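Local coordinates for protein nucleoporin nup120 (Schizosaccharomyces pombe, PDB 4GQ2) that serves as a structural component of the nuclear pore complex, whose nucleoporins can also dock transiently associated nuclear transport factors, at residues His902-Leu907 and Thr939-Lys944; Ile914-Phe919 and Leu943-Ala948. One frame throughout, in Å; residues are numbered along the deposited sequence.

Contact 1: His902-Leu907 and Thr939-Lys944; sequences HLSKKL and THETLK
In the C-terminal helical-repeat region, which belongs to the HEAT-repeat family of Nup120, Ser904 and Lys905 of helix 895-909 meet Glu941 of helix 932-949. The contact is small, burying 132 Å² in all, and the backbones stay well apart: the nearest CA atoms, of Lys905 and Glu941, are 7.6 Å from each other, so the long side chains span the gap. Glu941, bent at chi2 (-76°), sends its carboxylate toward helix 895-909, where it also packs on Leu901. Lys905 CG lies squarely over the flat face of this carboxylate, 3.6 Å from Glu941 CD and at nearly equal distances from the two oxygens. Beside it, Ser904 OG comes within 3.1 Å of Glu941 OE2. That hydroxyl gives its hydrogen to the backbone carbonyl of Ala916 on helix 913-925, which leaves two oxygens close together and is likely to raise the proton affinity of the buried acid. Lys905 probably offsets part of this: its chain, extended at first, turns at chi3 (101°) and again at chi4, swinging the ammonium back toward the glutamate. It stops short of a salt bridge, with Lys905 NZ 4.3 Å from Glu941 OE1.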
ATOM      1  N   HIS A 902     -19.405  -0.456 -30.597  1.00 42.45           N
ATOM      2  CA  HIS A 902     -18.159  -0.341 -29.855  1.00 39.55           C
ATOM      3  C   HIS A 902     -17.892  -1.561 -29.016  1.00 34.67           C
ATOM      4  O   HIS A 902     -16.789  -2.100 -29.027  1.00 32.16           O
ATOM      5  CB  HIS A 902     -18.167   0.893 -28.979  1.00 37.07           C
ATOM      6  CG  HIS A 902     -17.002   0.956 -28.034  1.00 39.22           C
ATOM      7  ND1 HIS A 902     -17.151   0.911 -26.700  1.00 40.00           N
ATOM      8  CD2 HIS A 902     -15.636   1.033 -28.276  1.00 40.77           C
ATOM      9  CE1 HIS A 902     -15.944   0.973 -26.117  1.00 41.49           C
ATOM     10  NE2 HIS A 902     -15.017   1.044 -27.081  1.00 41.19           N
ATOM     11  N   LEU A 903     -18.905  -2.006 -28.285  1.00 34.34           N
ATOM     12  CA  LEU A 903     -18.793  -3.209 -27.474  1.00 40.98           C
ATOM     13  C   LEU A 903     -18.427  -4.425 -28.304  1.00 46.16           C
ATOM     14  O   LEU A 903     -17.528  -5.182 -27.936  1.00 43.31           O
ATOM     15  CB  LEU A 903     -20.084  -3.462 -26.702  1.00 40.87           C
ATOM     16  CG  LEU A 903     -20.338  -2.440 -25.597  1.00 39.67           C
ATOM     17  CD1 LEU A 903     -21.372  -2.983 -24.625  1.00 42.13           C
ATOM     18  CD2 LEU A 903     -19.044  -2.104 -24.879  1.00 33.36           C
ATOM     19  N   SER A 904     -19.106  -4.591 -29.435  1.00 52.68           N
ATOM     20  CA  SER A 904     -18.815  -5.685 -30.356  1.00 48.17           C
ATOM     21  C   SER A 904     -17.331  -5.750 -30.713  1.00 47.87           C
ATOM     22  O   SER A 904     -16.702  -6.801 -30.565  1.00 46.24           O
ATOM     23  CB  SER A 904     -19.651  -5.552 -31.626  1.00 46.41           C
ATOM     24  OG  SER A 904     -19.413  -6.651 -32.478  1.00 48.42           O
ATOM     25  N   LYS A 905     -16.778  -4.622 -31.156  1.00 44.61           N
ATOM     26  CA  LYS A 905     -15.367  -4.542 -31.551  1.00 53.00           C
ATOM     27  C   LYS A 905     -14.445  -4.781 -30.354  1.00 56.79           C
ATOM     28  O   LYS A 905     -13.332  -5.287 -30.518  1.00 47.37           O
ATOM     29  CB  LYS A 905     -15.041  -3.178 -32.190  1.00 51.35           C
ATOM     30  CG  LYS A 905     -15.770  -2.875 -33.495  1.00 51.77           C
ATOM     31  CD  LYS A 905     -15.773  -1.383 -33.808  1.00 67.24           C
ATOM     32  CE  LYS A 905     -14.733  -1.000 -34.854  1.00 69.59           C
ATOM     33  NZ  LYS A 905     -15.232  -1.242 -36.239  1.00 70.57           N
ATOM     34  N   LYS A 906     -14.912  -4.413 -29.159  1.00 50.26           N
ATOM     35  CA  LYS A 906     -14.106  -4.543 -27.950  1.00 55.77           C
ATOM     36  C   LYS A 906     -14.056  -5.990 -27.469  1.00 50.09           C
ATOM     37  O   LYS A 906     -12.993  -6.497 -27.131  1.00 48.12           O
ATOM     38  CB  LYS A 906     -14.609  -3.617 -26.836  1.00 53.78           C
ATOM     39  CG  LYS A 906     -13.590  -3.360 -25.737  1.00 50.58           C
ATOM     40  CD  LYS A 906     -12.564  -2.336 -26.190  1.00 60.79           C
ATOM     41  CE  LYS A 906     -11.294  -2.407 -25.368  1.00 57.85           C
ATOM     42  NZ  LYS A 906     -10.154  -1.863 -26.154  1.00 62.24           N
ATOM     43  N   LEU A 907     -15.206  -6.654 -27.443  1.00 48.40           N
ATOM     44  CA  LEU A 907     -15.232  -8.069 -27.103  1.00 53.50           C
ATOM     45  C   LEU A 907     -14.427  -8.868 -28.126  1.00 59.59           C
ATOM     46  O   LEU A 907     -13.808  -9.877 -27.782  1.00 55.72           O
ATOM     47  CB  LEU A 907     -16.668  -8.587 -27.014  1.00 50.09           C
ATOM     48  CG  LEU A 907     -17.483  -8.434 -25.719  1.00 66.71           C
ATOM     49  CD1 LEU A 907     -16.723  -8.909 -24.486  1.00 56.25           C
ATOM     50  CD2 LEU A 907     -17.976  -7.010 -25.523  1.00 72.35           C
ATOM     51  N   THR A 939     -23.235  -4.367 -40.328  1.00 50.68           N
ATOM     52  CA  THR A 939     -23.319  -5.647 -41.042  1.00 52.37           C
ATOM     53  C   THR A 939     -21.924  -6.153 -41.378  1.00 56.11           C
ATOM     54  O   THR A 939     -21.686  -7.366 -41.401  1.00 54.82           O
ATOM     55  CB  THR A 939     -24.162  -5.576 -42.332  1.00 62.72           C
ATOM     56  OG1 THR A 939     -23.488  -4.769 -43.303  1.00 79.71           O
ATOM     57  CG2 THR A 939     -25.554  -5.005 -42.058  1.00 58.60           C
ATOM     58  N   HIS A 940     -21.010  -5.216 -41.638  1.00 52.04           N
ATOM     59  CA  HIS A 940     -19.584  -5.529 -41.764  1.00 55.75           C
ATOM     60  C   HIS A 940     -19.090  -6.215 -40.517  1.00 61.30           C
ATOM     61  O   HIS A 940     -18.507  -7.300 -40.594  1.00 53.28           O
ATOM     62  CB  HIS A 940     -18.778  -4.262 -42.023  1.00 55.02           C
ATOM     63  CG  HIS A 940     -18.781  -3.813 -43.468  1.00 64.16           C
ATOM     64  ND1 HIS A 940     -17.857  -2.971 -43.964  1.00 66.40           N
ATOM     65  CD2 HIS A 940     -19.629  -4.133 -44.529  1.00 56.68           C
ATOM     66  CE1 HIS A 940     -18.107  -2.748 -45.266  1.00 63.56           C
ATOM     67  NE2 HIS A 940     -19.188  -3.463 -45.610  1.00 59.75           N
ATOM     68  N   GLU A 941     -19.338  -5.603 -39.359  1.00 57.66           N
ATOM     69  CA  GLU A 941     -18.944  -6.201 -38.083  1.00 66.29           C
ATOM     70  C   GLU A 941     -19.627  -7.537 -37.791  1.00 61.36           C
ATOM     71  O   GLU A 941     -18.983  -8.455 -37.282  1.00 62.14           O
ATOM     72  CB  GLU A 941     -19.123  -5.226 -36.913  1.00 74.22           C
ATOM     73  CG  GLU A 941     -17.833  -4.523 -36.510  1.00 81.65           C
ATOM     74  CD  GLU A 941     -16.878  -5.412 -35.722  1.00 73.47           C
ATOM     75  OE1 GLU A 941     -15.688  -5.488 -36.098  1.00 85.88           O
ATOM     76  OE2 GLU A 941     -17.309  -6.029 -34.724  1.00 62.71           O
ATOM     77  N   THR A 942     -20.914  -7.655 -38.118  1.00 48.81           N
ATOM     78  CA  THR A 942     -21.607  -8.934 -37.953  1.00 55.85           C
ATOM     79  C   THR A 942     -20.866 -10.067 -38.673  1.00 61.18           C
ATOM     80  O   THR A 942     -20.605 -11.118 -38.076  1.00 63.65           O
ATOM     81  CB  THR A 942     -23.074  -8.879 -38.428  1.00 49.91           C
ATOM     82  OG1 THR A 942     -23.766  -7.849 -37.718  1.00 53.11           O
ATOM     83  CG2 THR A 942     -23.770 -10.211 -38.167  1.00 43.91           C
ATOM     84  N   LEU A 943     -20.529  -9.843 -39.946  1.00 59.78           N
ATOM     85  CA  LEU A 943     -19.797 -10.831 -40.742  1.00 65.68           C
ATOM     86  C   LEU A 943     -18.517 -11.221 -40.022  1.00 65.77           C
ATOM     87  O   LEU A 943     -18.312 -12.388 -39.677  1.00 65.07           O
ATOM     88  CB  LEU A 943     -19.467 -10.293 -42.144  1.00 59.15           C
ATOM     89  CG  LEU A 943     -20.592 -10.123 -43.174  1.00 67.71           C
ATOM     90  CD1 LEU A 943     -20.054  -9.472 -44.443  1.00 67.17           C
ATOM     91  CD2 LEU A 943     -21.278 -11.447 -43.495  1.00 55.00           C
ATOM     92  N   LYS A 944     -17.681 -10.216 -39.783  1.00 60.42           N
ATOM     93  CA  LYS A 944     -16.413 -10.360 -39.081  1.00 67.49           C
ATOM     94  C   LYS A 944     -16.534 -11.145 -37.765  1.00 73.23           C
ATOM     95  O   LYS A 944     -15.637 -11.919 -37.416  1.00 80.31           O
ATOM     96  CB  LYS A 944     -15.831  -8.967 -38.830  1.00 60.54           C
ATOM     97  CG  LYS A 944     -14.372  -8.919 -38.419  1.00 66.56           C
ATOM     98  CD  LYS A 944     -13.855  -7.488 -38.509  1.00 71.94           C
ATOM     99  CE  LYS A 944     -12.681  -7.245 -37.575  1.00 72.37           C
ATOM    100  NZ  LYS A 944     -11.523  -8.129 -37.882  1.00 87.18           N
TER

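Contact 2: Ile914-Phe919 and Leu943-Ala948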
ATOM      1  N   ILE A 914     -18.538 -14.891 -29.118  1.00 57.02           N
ATOM      2  CA  ILE A 914     -19.985 -15.080 -28.951  1.00 61.64           C
ATOM      3  C   ILE A 914     -20.677 -13.778 -28.543  1.00 61.29           C
ATOM      4  O   ILE A 914     -21.737 -13.436 -29.073  1.00 57.20           O
ATOM      5  CB  ILE A 914     -20.321 -16.186 -27.913  1.00 69.58           C
ATOM      6  CG1 ILE A 914     -19.452 -17.441 -28.127  1.00 76.63           C
ATOM      7  CG2 ILE A 914     -21.811 -16.523 -27.933  1.00 61.31           C
ATOM      8  CD1 ILE A 914     -19.825 -18.294 -29.329  1.00 80.77           C
ATOM      9  N   ASP A 915     -20.072 -13.069 -27.592  1.00 58.49           N
ATOM     10  CA  ASP A 915     -20.606 -11.805 -27.095  1.00 53.97           C
ATOM     11  C   ASP A 915     -20.413 -10.688 -28.123  1.00 52.67           C
ATOM     12  O   ASP A 915     -21.289  -9.829 -28.291  1.00 53.65           O
ATOM     13  CB  ASP A 915     -19.932 -11.423 -25.776  1.00 57.53           C
ATOM     14  CG  ASP A 915     -20.035 -12.510 -24.730  1.00 51.26           C
ATOM     15  OD1 ASP A 915     -21.133 -12.714 -24.169  1.00 44.20           O
ATOM     16  OD2 ASP A 915     -19.005 -13.157 -24.459  1.00 61.47           O
ATOM     17  N   ALA A 916     -19.263 -10.701 -28.797  1.00 46.15           N
ATOM     18  CA  ALA A 916     -18.992  -9.765 -29.894  1.00 50.61           C
ATOM     19  C   ALA A 916     -20.046  -9.884 -30.996  1.00 56.15           C
ATOM     20  O   ALA A 916     -20.400  -8.889 -31.626  1.00 51.23           O
ATOM     21  CB  ALA A 916     -17.602  -9.992 -30.467  1.00 45.37           C
ATOM     22  N   LEU A 917     -20.538 -11.106 -31.210  1.00 55.08           N
ATOM     23  CA  LEU A 917     -21.567 -11.389 -32.205  1.00 52.75           C
ATOM     24  C   LEU A 917     -22.900 -10.839 -31.714  1.00 51.98           C
ATOM     25  O   LEU A 917     -23.579 -10.106 -32.436  1.00 59.11           O
ATOM     26  CB  LEU A 917     -21.675 -12.905 -32.435  1.00 62.55           C
ATOM     27  CG  LEU A 917     -22.178 -13.542 -33.742  1.00 66.20           C
ATOM     28  CD1 LEU A 917     -22.034 -15.056 -33.660  1.00 75.78           C
ATOM     29  CD2 LEU A 917     -23.612 -13.193 -34.097  1.00 48.23           C
ATOM     30  N   GLU A 918     -23.264 -11.195 -30.483  1.00 52.61           N
ATOM     31  CA  GLU A 918     -24.540 -10.788 -29.897  1.00 52.86           C
ATOM     32  C   GLU A 918     -24.680  -9.267 -29.820  1.00 52.03           C
ATOM     33  O   GLU A 918     -25.751  -8.727 -30.104  1.00 49.89           O
ATOM     34  CB  GLU A 918     -24.756 -11.451 -28.533  1.00 57.61           C
ATOM     35  CG  GLU A 918     -24.976 -12.961 -28.637  1.00 88.14           C
ATOM     36  CD  GLU A 918     -25.362 -13.628 -27.323  1.00 90.46           C
ATOM     37  OE1 GLU A 918     -25.340 -12.955 -26.270  1.00 94.83           O
ATOM     38  OE2 GLU A 918     -25.690 -14.838 -27.346  1.00 73.77           O
ATOM     39  N   PHE A 919     -23.592  -8.579 -29.468  1.00 44.75           N
ATOM     40  CA  PHE A 919     -23.609  -7.115 -29.397  1.00 49.66           C
ATOM     41  C   PHE A 919     -23.732  -6.484 -30.778  1.00 50.86           C
ATOM     42  O   PHE A 919     -24.310  -5.404 -30.921  1.00 42.54           O
ATOM     43  CB  PHE A 919     -22.369  -6.566 -28.672  1.00 46.99           C
ATOM     44  CG  PHE A 919     -22.486  -6.585 -27.173  1.00 44.65           C
ATOM     45  CD1 PHE A 919     -23.535  -5.934 -26.536  1.00 44.24           C
ATOM     46  CD2 PHE A 919     -21.544  -7.248 -26.398  1.00 48.47           C
ATOM     47  CE1 PHE A 919     -23.648  -5.951 -25.155  1.00 47.57           C
ATOM     48  CE2 PHE A 919     -21.648  -7.269 -25.015  1.00 49.51           C
ATOM     49  CZ  PHE A 919     -22.701  -6.620 -24.393  1.00 43.49           C
ATOM     50  N   LEU A 943     -20.529  -9.843 -39.946  1.00 59.78           N
ATOM     51  CA  LEU A 943     -19.797 -10.831 -40.742  1.00 65.68           C
ATOM     52  C   LEU A 943     -18.517 -11.221 -40.022  1.00 65.77           C
ATOM     53  O   LEU A 943     -18.312 -12.388 -39.677  1.00 65.07           O
ATOM     54  CB  LEU A 943     -19.467 -10.293 -42.144  1.00 59.15           C
ATOM     55  CG  LEU A 943     -20.592 -10.123 -43.174  1.00 67.71           C
ATOM     56  CD1 LEU A 943     -20.054  -9.472 -44.443  1.00 67.17           C
ATOM     57  CD2 LEU A 943     -21.278 -11.447 -43.495  1.00 55.00           C
ATOM     58  N   LYS A 944     -17.681 -10.216 -39.783  1.00 60.42           N
ATOM     59  CA  LYS A 944     -16.413 -10.360 -39.081  1.00 67.49           C
ATOM     60  C   LYS A 944     -16.534 -11.145 -37.765  1.00 73.23           C
ATOM     61  O   LYS A 944     -15.637 -11.919 -37.416  1.00 80.31           O
ATOM     62  CB  LYS A 944     -15.831  -8.967 -38.830  1.00 60.54           C
ATOM     63  CG  LYS A 944     -14.372  -8.919 -38.419  1.00 66.56           C
ATOM     64  CD  LYS A 944     -13.855  -7.488 -38.509  1.00 71.94           C
ATOM     65  CE  LYS A 944     -12.681  -7.245 -37.575  1.00 72.37           C
ATOM     66  NZ  LYS A 944     -11.523  -8.129 -37.882  1.00 87.18           N
ATOM     67  N   THR A 945     -17.643 -10.958 -37.051  1.00 63.63           N
ATOM     68  CA  THR A 945     -17.812 -11.568 -35.730  1.00 72.92           C
ATOM     69  C   THR A 945     -18.406 -12.979 -35.780  1.00 80.51           C
ATOM     70  O   THR A 945     -17.899 -13.887 -35.112  1.00 68.58           O
ATOM     71  CB  THR A 945     -18.615 -10.665 -34.767  1.00 62.86           C
ATOM     72  OG1 THR A 945     -19.876 -10.327 -35.354  1.00 65.39           O
ATOM     73  CG2 THR A 945     -17.837  -9.391 -34.468  1.00 49.15           C
ATOM     74  N   ALA A 946     -19.467 -13.153 -36.571  1.00 84.30           N
ATOM     75  CA  ALA A 946     -20.083 -14.467 -36.801  1.00 72.63           C
ATOM     76  C   ALA A 946     -19.063 -15.483 -37.311  1.00 81.37           C
ATOM     77  O   ALA A 946     -19.005 -16.618 -36.819  1.00 74.69           O
ATOM     78  CB  ALA A 946     -21.247 -14.352 -37.776  1.00 61.38           C
ATOM     79  N   CYS A 947     -18.260 -15.057 -38.286  1.00 71.14           N
ATOM     80  CA  CYS A 947     -17.222 -15.892 -38.892  1.00 72.88           C
ATOM     81  C   CYS A 947     -16.186 -16.365 -37.870  1.00 74.19           C
ATOM     82  O   CYS A 947     -15.720 -17.505 -37.928  1.00 93.71           O
ATOM     83  CB  CYS A 947     -16.545 -15.142 -40.046  1.00 71.41           C
ATOM     84  SG  CYS A 947     -15.059 -15.913 -40.740  1.00 74.20           S
ATOM     85  N   ALA A 948     -15.847 -15.492 -36.927  1.00 79.72           N
ATOM     86  CA  ALA A 948     -14.840 -15.802 -35.919  1.00 76.91           C
ATOM     87  C   ALA A 948     -15.365 -16.750 -34.839  1.00 75.13           C
ATOM     88  O   ALA A 948     -14.589 -17.469 -34.209  1.00 75.07           O
ATOM     89  CB  ALA A 948     -14.308 -14.521 -35.298  1.00 69.43           C
TER
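Thr945 of helix 932-949 faces Ala916 and Leu917 of helix 913-925, and Leu917 in turn reaches alongside it to Ala946. The backbones come close, with the CA atoms of Leu917 and Thr945 only 5.2 Å apart, so short side chains meet main-chain atoms here. Thr945 carries OG1 between its backbone N and carbonyl carbon (chi1 55°), which turns the hydroxyl back onto its own helix, where it bonds to the carbonyl of Glu941 and also to that of Thr942. The polar atom is thus satisfied within the helix, and toward the neighbour it makes only packing contact, OG1 lying 3.7 Å from Leu917 CA. The methyl branch packs on Ala916: Thr945 CG2 rests 3.9 Å from Ala916 O, which accepts the hydroxyl of Ser904, and 4.1 Å from Ala916 CB. Leu917, its CG anti to the backbone N (chi1 -154°), lays CD1 against the backbone of Ala946, 3.7 Å from its CA, while Leu917 CG sits 4.2 Å from Ala946 CB. With an alanine in place of Thr945, the carbonyl of Glu941 would probably lose its hydroxyl partner and a gap would open beside Ala916. The segments run roughly antiparallel, at 147°, their axes 8.4 Å apart: the close, small-residue packing of neighbouring antiparallel helices in an alpha-helical repeat stack.

In the fold
Helix 932-949 takes part in both contacts, lying against two helices that follow each other in the chain, 895-909 in contact 1 and 913-925 in contact 2. The contact centres are about 6 Å apart. Contact 1 spans a wider gap with polar and charged side chains, two of its three touching residues buried and the lysine exposed; contact 2 is partly buried, and small and apolar groups let the backbones come close. Ser904 joins them, its OG hydrogen-bonded to Ala916 O (2.6 Å) and also packed against Thr945 CG2. Helices 895-909 and 913-925 share apolar packing of Leu903 and Leu907 on Phe919, which continues onto helix 856-864.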